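Local coordinates for lasso peptide isopeptidase AtxE2 (Asticcacaulis excentricus, PDB 5TXE), which hydrolyses the isopeptide bond of the lasso peptides astexin-2 and astexin-3, converting the threaded molecules into linear peptides, at residues A[142-147]-A[174-179]; A[198-203]-A[218-223]; A[279-284]-A[300-305]; A[430-435]-A[660-665]. The protein carries 1 engineered substitution. All blocks are in the same frame, centred on the assembly; numbering follows the deposited sequence. Where two conformers were deposited one is given.

Overall arrangement
Contacts 1 and 3 each join neighbouring four-stranded antiparallel sheets, as in the blades of the propeller domain of prolyl oligopeptidases, and lie away from the annotated sites, centres about 34 Å apart. Contact 2, about 29 Å from contact 1 between centres, ties together an insertion between two strands of the sheet that begins with 173-178. It comes nearest to substrate recognition: the Arg222 side chain is about 5 Å from that of Trp116 and 8 Å from that of Asn562, both binding astexin-3. Contact 4 belongs to the hydrolase domain that carries Glu610, His638 and the engineered Ala527 at the nucleophile position; its centre lies about 48 Å from contact 1's, across the chain's centre.

Contact 1. Residues A[142-147]-A[174-179]; sequences AYLRQD and EDVQWL
Strands 142-147 and 174-178 run nearly antiparallel, at 156°, but their axes approach only to 7.0 Å, a spacing at which side chains fill the gap and no backbone pairing forms between them. Ala142, Leu144 and Val176 all direct their CB atoms into that gap. Leu144 has CG beside its backbone N and anti to the carbonyl carbon (chi1 -54°), then runs on extended, which brings CD1 to 3.5 Å from Glu174 O. Its other branch, CD2, stands 4.4 Å from Val176 CG1, a looser apolar contact. The two strands belong to successive four-stranded antiparallel sheets, 140-147 being second in one and 173-178 first in the next, an arrangement consistent with adjacent blades of the prolyl oligopeptidase propeller. At the other end, the indole of Trp178 swings toward Ala142, whose methyl CB approaches the ring obliquely, 3.7 Å from NE1 and 3.8 Å from CZ2 of Trp178. The indole N-H is satisfied by the carbonyl of Arg133, and the guanidinium of that arginine binds Asp175 OD1 and Val176 O, while its backbone pairs with Ala142. An alanine in place of Trp178 would probably loosen this corner, since both the bond to Arg133 O and the indole packing on Ala142 would go.

Contact 2. Residues A[198-203]-A[218-223]; sequences EIEREG and GARPRV
Glu200 OE1 is held by two donors, Arg220 NH2 at 2.9 Å and water 1, which donates a hydrogen bond to it at 2.7 Å. The arginine meets the anti lone pair of this oxygen; the bond is bent, 140° at the hydrogen, and OE1 sits 25° out of the guanidinium plane, although the carboxylate and guanidinium planes are turned only 9° against each other. Water 1 lies in the guanidinium plane at its edge and accepts from Arg220 NH1, 2.9 Å away, so the salt bridge is closed into a ring through solvent. Glu200, bent at chi2, and Arg220, bent at chi3, reach each other obliquely. Beside this exposed pair, Ile199 makes the buried part: its CG2 lies 3.9 Å from Pro221 CD as the two side chains slide past each other in opposite senses, while CD1 reaches farther, to 3.6 Å from Pro221 O and 4.1 Å from Val223 CG2. Trp207 also packs on Arg220 and Pro221, and its indole N-H binds Ile199 O. The last turn of helix 190-202 is thus clamped to the loop that leads to strand 230-235. Arg222 heads the other way, to a cation-pi contact with Tyr118 close to the astexin-binding Trp116. Because the Glu200-Arg220 pair is exposed and bridged by water 1, its charge is probably partly screened by solvent, whereas the apolar packing of Ile199 beside it is buried.

Contact 3. Residues A[279-284]-A[300-305]; sequences NAPTTL and ACQNIT
Asn303 is bound through both its backbone and its side chain to Thr282: Asn303 N donates to Thr282 O at 3.0 Å, while Thr282 N donates to Asn303 OD1 at 3.2 Å and almost straight (167°), from above the amide plane. The left-handed backbone of Asn303 (phi 59°) goes with this turn of the chain. Together with Asn303 N to Thr282 O, the bond Leu284 N to Cys301 O at 3.2 Å makes Thr283 and Gln302 a single antiparallel non-hydrogen-bonded bridge. Thr282 OG1 is hydrogen-bonded to two waters; water 2, 2.5 Å from it, also donates to Cys301 O and accepts from Ile304 N, and water 3 donates to Ile304 O. Outward, the amide of Gln302 lies alongside Pro281, OE1 3.9 Å from CB, with NE2 3.8 Å from Thr283 OG1. An alanine at Gln302 would probably leave this flank of Pro281 less well packed, since the amide is what lies against it. On the inner side Leu284 CB rests 3.8 Å from Cys301 CB and 4.0 Å from Ile304 CD1, near the Cys296-Cys301 disulfide. The bridge joins strand 283-288 of one four-stranded sheet to the chain entering 304-310 of the next, consistent with a propeller's blade-to-blade connection.

Contact 4. Residues A[430-435]-A[660-665]; sequences RLPLVI and WLMDQS
Pro432 and Met662 cross at about a right angle. Met662 starts with CG beside its backbone N (chi1 -67°) and continues fully extended, so that its chain passes the tip of the proline ring: CG lies 4.1 Å and CE 3.8 Å from Pro432 CG, while SD bows back to 4.8 Å from that same ring carbon. The two carbons either side of the sulphur thus meet one ring atom, Pro432 CG. Leu661 takes the next part of the proline, its CB 4.1 Å from Pro432 CB, both residues turning their CB atoms toward the opposite segment. From there the leucine chain is extended (chi2 177°) and sends CD1 along the strand, 4.2 Å from Val434 CG2 and 3.9 Å from Leu433 O. Strand 431-436 lies inside the mixed eight-stranded sheet, between 463-467 and 521-525, whose strand order 1-2-4-3-5-6-7-8 is that of the alpha/beta-hydrolase fold; helix 643-662, which follows strand 628-633 and His638, the probable charge-relay histidine, brings its C-terminal turn against this strand. Leu433 points away from the helix and packs on Ala463, Leu465 and Val521 of the neighbouring strands. The side chains that meet are all apolar and the contact buries 173 Å², with the alpha carbons of Pro432 and Leu661 6.4 Å apart. Polar ties lie alongside: Arg520, paired through its backbone with Leu433, binds Leu661 O with its guanidinium. Just beyond Met662 the helical path is broken at Asp663, whose phi is positive (54°).

Contact 1. Residues A[142-147]-A[174-179]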
loop_
_atom_site.group_PDB
_atom_site.type_symbol
_atom_site.label_atom_id
_atom_site.label_comp_id
_atom_site.label_asym_id
_atom_site.label_seq_id
_atom_site.Cartn_x
_atom_site.Cartn_y
_atom_site.Cartn_z
ATOM N N ALA A 142 1.487 -22.040 13.098
ATOM C CA ALA A 142 0.488 -21.242 13.816
ATOM C C ALA A 142 0.411 -19.857 13.143
ATOM O O ALA A 142 1.429 -19.326 12.696
ATOM C CB ALA A 142 0.862 -21.070 15.251
ATOM N N TYR A 143 -0.798 -19.297 13.071
ATOM C CA TYR A 143 -1.030 -18.062 12.323
ATOM C C TYR A 143 -2.381 -17.546 12.713
ATOM O O TYR A 143 -3.228 -18.296 13.236
ATOM C CB TYR A 143 -0.967 -18.302 10.817
ATOM C CG TYR A 143 -1.917 -19.373 10.322
ATOM C CD1 TYR A 143 -1.555 -20.697 10.375
ATOM C CD2 TYR A 143 -3.191 -19.067 9.813
ATOM C CE1 TYR A 143 -2.409 -21.698 9.949
ATOM C CE2 TYR A 143 -4.066 -20.081 9.408
ATOM C CZ TYR A 143 -3.661 -21.392 9.488
ATOM O OH TYR A 143 -4.447 -22.435 9.112
ATOM N N LEU A 144 -2.584 -16.253 12.502
ATOM C CA LEU A 144 -3.879 -15.622 12.731
ATOM C C LEU A 144 -4.845 -15.835 11.558
ATOM O O LEU A 144 -4.425 -15.895 10.409
ATOM C CB LEU A 144 -3.699 -14.112 12.912
ATOM C CG LEU A 144 -2.697 -13.689 13.988
ATOM C CD1 LEU A 144 -2.629 -12.175 14.011
ATOM C CD2 LEU A 144 -3.103 -14.243 15.328
ATOM N N ARG A 145 -6.121 -15.967 11.876
ATOM C CA ARG A 145 -7.162 -16.145 10.881
ATOM C C ARG A 145 -8.479 -15.775 11.468
ATOM O O ARG A 145 -8.796 -16.112 12.617
ATOM C CB ARG A 145 -7.184 -17.583 10.378
ATOM C CG ARG A 145 -8.523 -18.001 9.800
ATOM C CD ARG A 145 -8.530 -19.371 9.136
ATOM N NE ARG A 145 -9.907 -19.755 8.831
ATOM C CZ ARG A 145 -10.270 -20.804 8.080
ATOM N NH1 ARG A 145 -9.377 -21.694 7.621
ATOM N NH2 ARG A 145 -11.564 -20.976 7.839
ATOM N N GLN A 146 -9.256 -15.026 10.684
ATOM C CA GLN A 146 -10.542 -14.498 11.127
ATOM C C GLN A 146 -11.745 -15.305 10.582
ATOM O O GLN A 146 -11.804 -15.587 9.389
ATOM C CB GLN A 146 -10.673 -13.071 10.625
ATOM C CG GLN A 146 -11.945 -12.375 11.079
ATOM C CD GLN A 146 -11.986 -10.892 10.663
ATOM O OE1 GLN A 146 -11.058 -10.129 10.923
ATOM N NE2 GLN A 146 -13.070 -10.487 10.037
ATOM N N ASP A 147 -12.705 -15.627 11.453
ATOM C CA ASP A 147 -13.974 -16.224 11.039
ATOM C C ASP A 147 -15.048 -15.670 11.933
ATOM O O ASP A 147 -14.862 -15.527 13.161
ATOM C CB ASP A 147 -13.974 -17.752 11.141
ATOM C CG ASP A 147 -12.963 -18.415 10.209
ATOM O OD1 ASP A 147 -11.795 -18.632 10.619
ATOM O OD2 ASP A 147 -13.344 -18.766 9.075
ATOM N N GLU A 174 -3.790 -10.786 18.497
ATOM C CA GLU A 174 -2.966 -9.867 17.671
ATOM C C GLU A 174 -1.648 -10.435 17.227
ATOM O O GLU A 174 -1.082 -9.939 16.280
ATOM C CB GLU A 174 -2.748 -8.535 18.404
ATOM C CG GLU A 174 -4.072 -7.772 18.495
ATOM C CD GLU A 174 -4.053 -6.507 19.339
ATOM O OE1 GLU A 174 -2.945 -5.985 19.662
ATOM O OE2 GLU A 174 -5.165 -6.010 19.668
ATOM N N ASP A 175 -1.150 -11.483 17.912
ATOM C CA ASP A 175 0.110 -12.108 17.533
ATOM C C ASP A 175 0.272 -13.416 18.305
ATOM O O ASP A 175 -0.373 -13.634 19.321
ATOM C CB ASP A 175 1.306 -11.203 17.897
ATOM C CG ASP A 175 2.517 -11.410 16.981
ATOM O OD1 ASP A 175 2.557 -12.324 16.105
ATOM O OD2 ASP A 175 3.491 -10.672 17.173
ATOM N N VAL A 176 1.193 -14.226 17.820
ATOM C CA VAL A 176 1.445 -15.540 18.370
ATOM C C VAL A 176 2.870 -16.020 17.987
ATOM O O VAL A 176 3.365 -15.690 16.905
ATOM C CB VAL A 176 0.374 -16.519 17.829
ATOM C CG1 VAL A 176 0.484 -16.656 16.305
ATOM C CG2 VAL A 176 0.501 -17.875 18.512
ATOM N N GLN A 177 3.515 -16.760 18.879
ATOM C CA GLN A 177 4.764 -17.487 18.590
ATOM C C GLN A 177 4.742 -18.828 19.352
ATOM O O GLN A 177 4.074 -18.954 20.383
ATOM C CB GLN A 177 6.006 -16.755 19.113
ATOM C CG GLN A 177 6.324 -15.460 18.443
ATOM C CD GLN A 177 7.078 -15.560 17.105
ATOM O OE1 GLN A 177 7.679 -16.612 16.711
ATOM N NE2 GLN A 177 7.057 -14.417 16.385
ATOM N N TRP A 178 5.537 -19.782 18.861
ATOM C CA TRP A 178 5.794 -21.026 19.564
ATOM C C TRP A 178 6.858 -20.804 20.638
ATOM O O TRP A 178 7.883 -20.206 20.360
ATOM C CB TRP A 178 6.305 -22.054 18.575
ATOM C CG TRP A 178 5.347 -22.389 17.490
ATOM C CD1 TRP A 178 5.241 -21.811 16.239
ATOM C CD2 TRP A 178 4.366 -23.417 17.529
ATOM N NE1 TRP A 178 4.261 -22.438 15.518
ATOM C CE2 TRP A 178 3.703 -23.414 16.291
ATOM C CE3 TRP A 178 4.002 -24.369 18.494
ATOM C CZ2 TRP A 178 2.691 -24.299 15.997
ATOM C CZ3 TRP A 178 2.987 -25.237 18.212
ATOM C CH2 TRP A 178 2.344 -25.204 16.959
ATOM N N LEU A 179 6.584 -21.235 21.863
ATOM C CA LEU A 179 7.615 -21.333 22.894
ATOM C C LEU A 179 8.351 -22.706 22.828
ATOM O O LEU A 179 9.544 -22.761 23.072
ATOM C CB LEU A 179 7.059 -21.091 24.279
ATOM C CG LEU A 179 6.490 -19.698 24.571
ATOM C CD1 LEU A 179 6.017 -19.577 26.021
ATOM C CD2 LEU A 179 7.532 -18.644 24.268
#

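Contact 2. Residues A[198-203]-A[218-223]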
loop_
_atom_site.group_PDB
_atom_site.type_symbol
_atom_site.label_atom_id
_atom_site.label_comp_id
_atom_site.label_asym_id
_atom_site.label_seq_id
_atom_site.Cartn_x
_atom_site.Cartn_y
_atom_site.Cartn_z
ATOM N N GLU A 198 -17.858 0.019 28.217
ATOM C CA GLU A 198 -18.074 1.228 28.988
ATOM C C GLU A 198 -18.699 2.339 28.103
ATOM O O GLU A 198 -19.620 3.030 28.535
ATOM C CB GLU A 198 -16.798 1.680 29.699
ATOM C CG GLU A 198 -16.944 2.899 30.651
ATOM C CD GLU A 198 -18.021 2.790 31.786
ATOM O OE1 GLU A 198 -18.207 1.686 32.388
ATOM O OE2 GLU A 198 -18.680 3.840 32.094
ATOM N N ILE A 199 -18.216 2.508 26.879
ATOM C CA ILE A 199 -18.823 3.431 25.959
ATOM C C ILE A 199 -20.304 3.156 25.773
ATOM O O ILE A 199 -21.101 4.088 25.769
ATOM C CB ILE A 199 -18.077 3.395 24.644
ATOM C CG1 ILE A 199 -16.780 4.206 24.813
ATOM C CG2 ILE A 199 -18.881 3.986 23.488
ATOM C CD1 ILE A 199 -15.828 3.968 23.658
ATOM N N GLU A 200 -20.672 1.892 25.636
ATOM C CA GLU A 200 -22.048 1.465 25.453
ATOM C C GLU A 200 -22.915 1.831 26.641
ATOM O O GLU A 200 -24.021 2.351 26.436
ATOM C CB GLU A 200 -22.111 -0.043 25.133
ATOM C CG GLU A 200 -23.476 -0.651 25.147
ATOM C CD GLU A 200 -24.318 -0.270 23.951
ATOM O OE1 GLU A 200 -23.757 0.088 22.881
ATOM O OE2 GLU A 200 -25.560 -0.378 24.078
ATOM N N ARG A 201 -22.389 1.675 27.859
ATOM C CA ARG A 201 -23.117 2.081 29.079
ATOM C C ARG A 201 -23.306 3.555 29.172
ATOM O O ARG A 201 -24.416 4.008 29.452
ATOM C CB ARG A 201 -22.426 1.684 30.385
ATOM C CG ARG A 201 -22.582 0.236 30.790
ATOM C CD ARG A 201 -21.953 -0.034 32.187
ATOM N NE ARG A 201 -20.468 -0.171 32.166
ATOM C CZ ARG A 201 -19.792 -1.238 31.690
ATOM N NH1 ARG A 201 -20.437 -2.305 31.157
ATOM N NH2 ARG A 201 -18.470 -1.239 31.717
ATOM N N GLU A 202 -22.240 4.294 28.959
ATOM C CA GLU A 202 -22.287 5.729 28.964
ATOM C C GLU A 202 -23.310 6.313 27.979
ATOM O O GLU A 202 -23.920 7.316 28.263
ATOM C CB GLU A 202 -20.898 6.298 28.658
ATOM C CG GLU A 202 -19.985 6.201 29.880
ATOM C CD GLU A 202 -18.474 6.351 29.611
ATOM O OE1 GLU A 202 -18.025 6.581 28.429
ATOM O OE2 GLU A 202 -17.736 6.218 30.647
ATOM N N GLY A 203 -23.497 5.674 26.846
ATOM C CA GLY A 203 -24.404 6.160 25.836
ATOM C C GLY A 203 -25.849 6.278 26.269
ATOM O O GLY A 203 -26.598 7.059 25.683
ATOM N N GLY A 218 -18.175 7.370 11.674
ATOM C CA GLY A 218 -19.230 6.832 12.530
ATOM C C GLY A 218 -19.567 7.782 13.658
ATOM O O GLY A 218 -18.788 8.686 14.003
ATOM N N ALA A 219 -20.699 7.504 14.271
ATOM C CA ALA A 219 -21.316 8.395 15.230
ATOM C C ALA A 219 -21.208 7.906 16.659
ATOM O O ALA A 219 -22.074 8.184 17.464
ATOM C CB ALA A 219 -22.767 8.575 14.854
ATOM N N ARG A 220 -20.141 7.187 16.966
ATOM C CA ARG A 220 -19.866 6.672 18.292
ATOM C C ARG A 220 -18.496 7.123 18.739
ATOM O O ARG A 220 -17.608 7.327 17.924
ATOM C CB ARG A 220 -19.896 5.162 18.319
ATOM C CG ARG A 220 -21.234 4.527 18.008
ATOM C CD ARG A 220 -21.127 2.966 18.061
ATOM N NE ARG A 220 -20.994 2.441 19.433
ATOM C CZ ARG A 220 -22.013 2.263 20.271
ATOM N NH1 ARG A 220 -23.271 2.539 19.917
ATOM N NH2 ARG A 220 -21.792 1.749 21.476
ATOM N N PRO A 221 -18.307 7.291 20.055
ATOM C CA PRO A 221 -16.987 7.610 20.540
ATOM C C PRO A 221 -16.072 6.413 20.275
ATOM O O PRO A 221 -16.540 5.280 20.359
ATOM C CB PRO A 221 -17.179 7.770 22.039
ATOM C CG PRO A 221 -18.626 7.854 22.273
ATOM C CD PRO A 221 -19.245 7.101 21.157
ATOM N N ARG A 222 -14.806 6.679 19.966
ATOM C CA ARG A 222 -13.784 5.646 19.844
ATOM C C ARG A 222 -13.087 5.456 21.185
ATOM O O ARG A 222 -13.077 6.359 22.045
ATOM C CB ARG A 222 -12.755 6.079 18.796
ATOM C CG ARG A 222 -13.437 6.437 17.510
ATOM C CD ARG A 222 -12.985 5.944 16.124
ATOM N NE ARG A 222 -11.753 6.533 15.607
ATOM C CZ ARG A 222 -11.406 6.691 14.311
ATOM N NH1 ARG A 222 -12.210 6.435 13.270
ATOM N NH2 ARG A 222 -10.198 7.183 14.052
ATOM N N VAL A 223 -12.453 4.312 21.333
ATOM C CA VAL A 223 -11.669 4.010 22.486
ATOM C C VAL A 223 -10.344 4.744 22.357
ATOM O O VAL A 223 -9.637 4.613 21.344
ATOM C CB VAL A 223 -11.348 2.501 22.542
ATOM C CG1 VAL A 223 -10.370 2.197 23.660
ATOM C CG2 VAL A 223 -12.639 1.663 22.668
HETATM O O HOH W 1 -25.410 2.019 21.872
#

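Contact 3. Residues A[279-284]-A[300-305]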
loop_
_atom_site.group_PDB
_atom_site.type_symbol
_atom_site.label_atom_id
_atom_site.label_comp_id
_atom_site.label_asym_id
_atom_site.label_seq_id
_atom_site.Cartn_x
_atom_site.Cartn_y
_atom_site.Cartn_z
ATOM N N ASN A 279 16.797 13.347 6.500
ATOM C CA ASN A 279 17.026 13.230 5.069
ATOM C C ASN A 279 18.464 13.020 4.719
ATOM O O ASN A 279 18.797 12.829 3.563
ATOM C CB ASN A 279 16.479 14.455 4.354
ATOM C CG ASN A 279 14.964 14.583 4.541
ATOM O OD1 ASN A 279 14.269 13.568 4.741
ATOM N ND2 ASN A 279 14.458 15.823 4.532
ATOM N N ALA A 280 19.321 13.030 5.728
ATOM C CA ALA A 280 20.698 12.635 5.535
ATOM C C ALA A 280 20.712 11.146 5.236
ATOM O O ALA A 280 20.018 10.339 5.864
ATOM C CB ALA A 280 21.547 12.932 6.765
ATOM N N PRO A 281 21.513 10.777 4.262
ATOM C CA PRO A 281 21.666 9.372 3.909
ATOM C C PRO A 281 22.283 8.549 5.047
ATOM O O PRO A 281 23.072 9.062 5.837
ATOM C CB PRO A 281 22.582 9.418 2.683
ATOM C CG PRO A 281 23.358 10.673 2.849
ATOM C CD PRO A 281 22.487 11.652 3.587
ATOM N N THR A 282 21.877 7.291 5.156
ATOM C CA THR A 282 22.453 6.401 6.132
ATOM C C THR A 282 23.580 5.714 5.449
ATOM O O THR A 282 23.602 5.623 4.204
ATOM C CB THR A 282 21.454 5.327 6.611
ATOM O OG1 THR A 282 21.205 4.378 5.559
ATOM C CG2 THR A 282 20.178 5.971 7.042
ATOM N N THR A 283 24.500 5.228 6.281
ATOM C CA THR A 283 25.692 4.549 5.848
ATOM C C THR A 283 25.845 3.297 6.719
ATOM O O THR A 283 25.656 3.369 7.926
ATOM C CB THR A 283 26.959 5.435 6.061
ATOM O OG1 THR A 283 26.841 6.664 5.327
ATOM C CG2 THR A 283 28.167 4.731 5.572
ATOM N N LEU A 284 26.245 2.198 6.097
ATOM C CA LEU A 284 26.661 1.013 6.791
ATOM C C LEU A 284 27.855 1.247 7.734
ATOM O O LEU A 284 28.872 1.824 7.316
ATOM C CB LEU A 284 27.130 0.012 5.787
ATOM C CG LEU A 284 27.476 -1.347 6.372
ATOM C CD1 LEU A 284 26.248 -2.007 6.954
ATOM C CD2 LEU A 284 28.047 -2.205 5.272
ATOM N N ALA A 300 27.740 2.547 -2.513
ATOM C CA ALA A 300 26.870 1.390 -2.407
ATOM C C ALA A 300 26.300 1.121 -1.021
ATOM O O ALA A 300 25.323 0.426 -0.911
ATOM C CB ALA A 300 27.631 0.179 -2.875
ATOM N N CYS A 301 26.902 1.674 0.020
ATOM C CA CYS A 301 26.574 1.367 1.432
ATOM C C CYS A 301 25.527 2.330 1.897
ATOM O O CYS A 301 25.157 2.312 3.067
ATOM C CB CYS A 301 27.845 1.533 2.350
ATOM S SG CYS A 301 29.071 0.167 2.297
ATOM N N GLN A 302 25.069 3.219 1.013
ATOM C CA GLN A 302 24.080 4.253 1.408
ATOM C C GLN A 302 22.651 3.817 1.243
ATOM O O GLN A 302 22.282 3.231 0.223
ATOM C CB GLN A 302 24.257 5.546 0.606
ATOM C CG GLN A 302 25.661 6.140 0.711
ATOM C CD GLN A 302 25.642 7.629 0.807
ATOM O OE1 GLN A 302 25.081 8.352 -0.050
ATOM N NE2 GLN A 302 26.223 8.109 1.876
ATOM N N ASN A 303 21.863 4.142 2.254
ATOM C CA ASN A 303 20.425 3.951 2.273
ATOM C C ASN A 303 19.989 2.497 2.078
ATOM O O ASN A 303 19.058 2.174 1.372
ATOM C CB ASN A 303 19.784 4.921 1.297
ATOM C CG ASN A 303 19.882 6.357 1.795
ATOM O OD1 ASN A 303 19.603 6.664 2.970
ATOM N ND2 ASN A 303 20.359 7.225 0.933
ATOM N N ILE A 304 20.659 1.620 2.801
ATOM C CA ILE A 304 20.332 0.211 2.807
ATOM C C ILE A 304 18.923 0.039 3.339
ATOM O O ILE A 304 18.519 0.701 4.282
ATOM C CB ILE A 304 21.369 -0.574 3.658
ATOM C CG1 ILE A 304 22.691 -0.573 2.885
ATOM C CG2 ILE A 304 20.914 -2.006 3.966
ATOM C CD1 ILE A 304 23.900 -1.030 3.677
ATOM N N THR A 305 18.179 -0.881 2.754
ATOM C CA THR A 305 16.816 -1.194 3.255
ATOM C C THR A 305 16.682 -2.550 3.953
ATOM O O THR A 305 15.690 -2.821 4.595
ATOM C CB THR A 305 15.809 -1.104 2.120
ATOM O OG1 THR A 305 16.308 -1.862 1.016
ATOM C CG2 THR A 305 15.631 0.356 1.707
HETATM O O HOH W 2 22.665 2.543 4.800
HETATM O O HOH W 3 19.009 2.982 5.824
#

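Contact 4. Residues A[430-435]-A[660-665]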
loop_
_atom_site.group_PDB
_atom_site.type_symbol
_atom_site.label_atom_id
_atom_site.label_comp_id
_atom_site.label_asym_id
_atom_site.label_seq_id
_atom_site.Cartn_x
_atom_site.Cartn_y
_atom_site.Cartn_z
ATOM N N ARG A 430 -1.749 9.029 -32.413
ATOM C CA ARG A 430 -1.880 9.849 -31.185
ATOM C C ARG A 430 -3.020 9.370 -30.305
ATOM O O ARG A 430 -4.163 9.479 -30.694
ATOM C CB ARG A 430 -2.160 11.287 -31.486
ATOM C CG ARG A 430 -0.920 12.116 -31.628
ATOM C CD ARG A 430 -1.243 13.600 -31.685
ATOM N NE ARG A 430 -0.061 14.305 -32.129
ATOM C CZ ARG A 430 0.954 14.691 -31.353
ATOM N NH1 ARG A 430 0.986 14.482 -30.039
ATOM N NH2 ARG A 430 1.974 15.299 -31.920
ATOM N N LEU A 431 -2.710 8.863 -29.117
ATOM C CA LEU A 431 -3.724 8.245 -28.216
ATOM C C LEU A 431 -4.282 9.172 -27.116
ATOM O O LEU A 431 -3.624 10.088 -26.700
ATOM C CB LEU A 431 -3.114 7.057 -27.516
ATOM C CG LEU A 431 -2.689 5.931 -28.456
ATOM C CD1 LEU A 431 -1.826 4.981 -27.681
ATOM C CD2 LEU A 431 -3.869 5.166 -29.052
ATOM N N PRO A 432 -5.506 8.907 -26.644
ATOM C CA PRO A 432 -5.903 9.514 -25.366
ATOM C C PRO A 432 -5.086 8.881 -24.242
ATOM O O PRO A 432 -4.610 7.752 -24.346
ATOM C CB PRO A 432 -7.379 9.177 -25.270
ATOM C CG PRO A 432 -7.503 7.855 -25.976
ATOM C CD PRO A 432 -6.512 7.955 -27.148
ATOM N N LEU A 433 -4.844 9.650 -23.213
ATOM C CA LEU A 433 -4.025 9.243 -22.120
ATOM C C LEU A 433 -4.809 9.206 -20.818
ATOM O O LEU A 433 -5.593 10.132 -20.510
ATOM C CB LEU A 433 -2.924 10.273 -21.972
ATOM C CG LEU A 433 -1.931 10.070 -20.811
ATOM C CD1 LEU A 433 -1.131 8.805 -20.897
ATOM C CD2 LEU A 433 -0.988 11.249 -20.697
ATOM N N VAL A 434 -4.534 8.195 -20.009
ATOM C CA VAL A 434 -5.062 8.148 -18.643
ATOM C C VAL A 434 -3.892 8.018 -17.679
ATOM O O VAL A 434 -3.007 7.171 -17.860
ATOM C CB VAL A 434 -6.017 6.956 -18.457
ATOM C CG1 VAL A 434 -6.401 6.817 -16.992
ATOM C CG2 VAL A 434 -7.234 7.140 -19.347
ATOM N N ILE A 435 -3.899 8.844 -16.647
ATOM C CA ILE A 435 -2.842 8.854 -15.634
ATOM C C ILE A 435 -3.334 8.137 -14.371
ATOM O O ILE A 435 -4.408 8.476 -13.841
ATOM C CB ILE A 435 -2.430 10.278 -15.305
ATOM C CG1 ILE A 435 -1.934 10.989 -16.572
ATOM C CG2 ILE A 435 -1.354 10.263 -14.278
ATOM C CD1 ILE A 435 -1.791 12.486 -16.401
ATOM N N TRP A 660 -15.793 10.004 -22.217
ATOM C CA TRP A 660 -15.386 11.363 -22.318
ATOM C C TRP A 660 -14.196 11.561 -23.183
ATOM O O TRP A 660 -14.081 12.632 -23.776
ATOM C CB TRP A 660 -15.045 11.937 -20.983
ATOM C CG TRP A 660 -16.222 11.999 -20.055
ATOM C CD1 TRP A 660 -16.480 11.174 -19.002
ATOM C CD2 TRP A 660 -17.252 12.977 -20.075
ATOM N NE1 TRP A 660 -17.618 11.599 -18.345
ATOM C CE2 TRP A 660 -18.112 12.700 -19.001
ATOM C CE3 TRP A 660 -17.534 14.062 -20.916
ATOM C CZ2 TRP A 660 -19.225 13.456 -18.738
ATOM C CZ3 TRP A 660 -18.647 14.816 -20.663
ATOM C CH2 TRP A 660 -19.493 14.500 -19.575
ATOM N N LEU A 661 -13.283 10.590 -23.259
ATOM C CA LEU A 661 -12.069 10.771 -24.047
ATOM C C LEU A 661 -12.091 10.105 -25.398
ATOM O O LEU A 661 -11.285 10.472 -26.206
ATOM C CB LEU A 661 -10.830 10.274 -23.319
ATOM C CG LEU A 661 -10.596 10.846 -21.938
ATOM C CD1 LEU A 661 -9.365 10.197 -21.316
ATOM C CD2 LEU A 661 -10.438 12.338 -21.880
ATOM N N MET A 662 -12.972 9.119 -25.638
ATOM C CA MET A 662 -13.133 8.492 -26.946
ATOM C C MET A 662 -14.521 8.687 -27.557
ATOM O O MET A 662 -14.706 8.289 -28.690
ATOM C CB MET A 662 -12.847 6.976 -26.874
ATOM C CG MET A 662 -11.393 6.610 -26.570
ATOM S SD MET A 662 -11.249 4.859 -26.323
ATOM C CE MET A 662 -9.520 4.591 -26.159
ATOM N N ASP A 663 -15.471 9.316 -26.846
ATOM C CA ASP A 663 -16.850 9.456 -27.306
ATOM C C ASP A 663 -17.452 8.092 -27.655
ATOM O O ASP A 663 -18.200 7.973 -28.584
ATOM C CB ASP A 663 -16.920 10.451 -28.484
ATOM C CG ASP A 663 -16.375 11.872 -28.112
ATOM O OD1 ASP A 663 -16.533 12.323 -26.946
ATOM O OD2 ASP A 663 -15.782 12.530 -28.996
ATOM N N GLN A 664 -17.090 7.066 -26.895
ATOM C CA GLN A 664 -17.612 5.730 -27.128
ATOM C C GLN A 664 -18.379 5.218 -25.936
ATOM O O GLN A 664 -18.036 5.518 -24.785
ATOM C CB GLN A 664 -16.468 4.760 -27.352
ATOM C CG GLN A 664 -16.069 4.642 -28.816
ATOM C CD GLN A 664 -14.692 4.048 -28.952
ATOM O OE1 GLN A 664 -14.228 3.326 -28.066
ATOM N NE2 GLN A 664 -14.013 4.363 -30.045
ATOM N N SER A 665 -19.405 4.436 -26.211
ATOM C CA SER A 665 -20.209 3.811 -25.178
ATOM C C SER A 665 -20.409 2.358 -25.519
ATOM O O SER A 665 -20.552 2.013 -26.664
ATOM C CB SER A 665 -21.576 4.483 -25.081
ATOM O OG SER A 665 -22.236 4.351 -26.315
#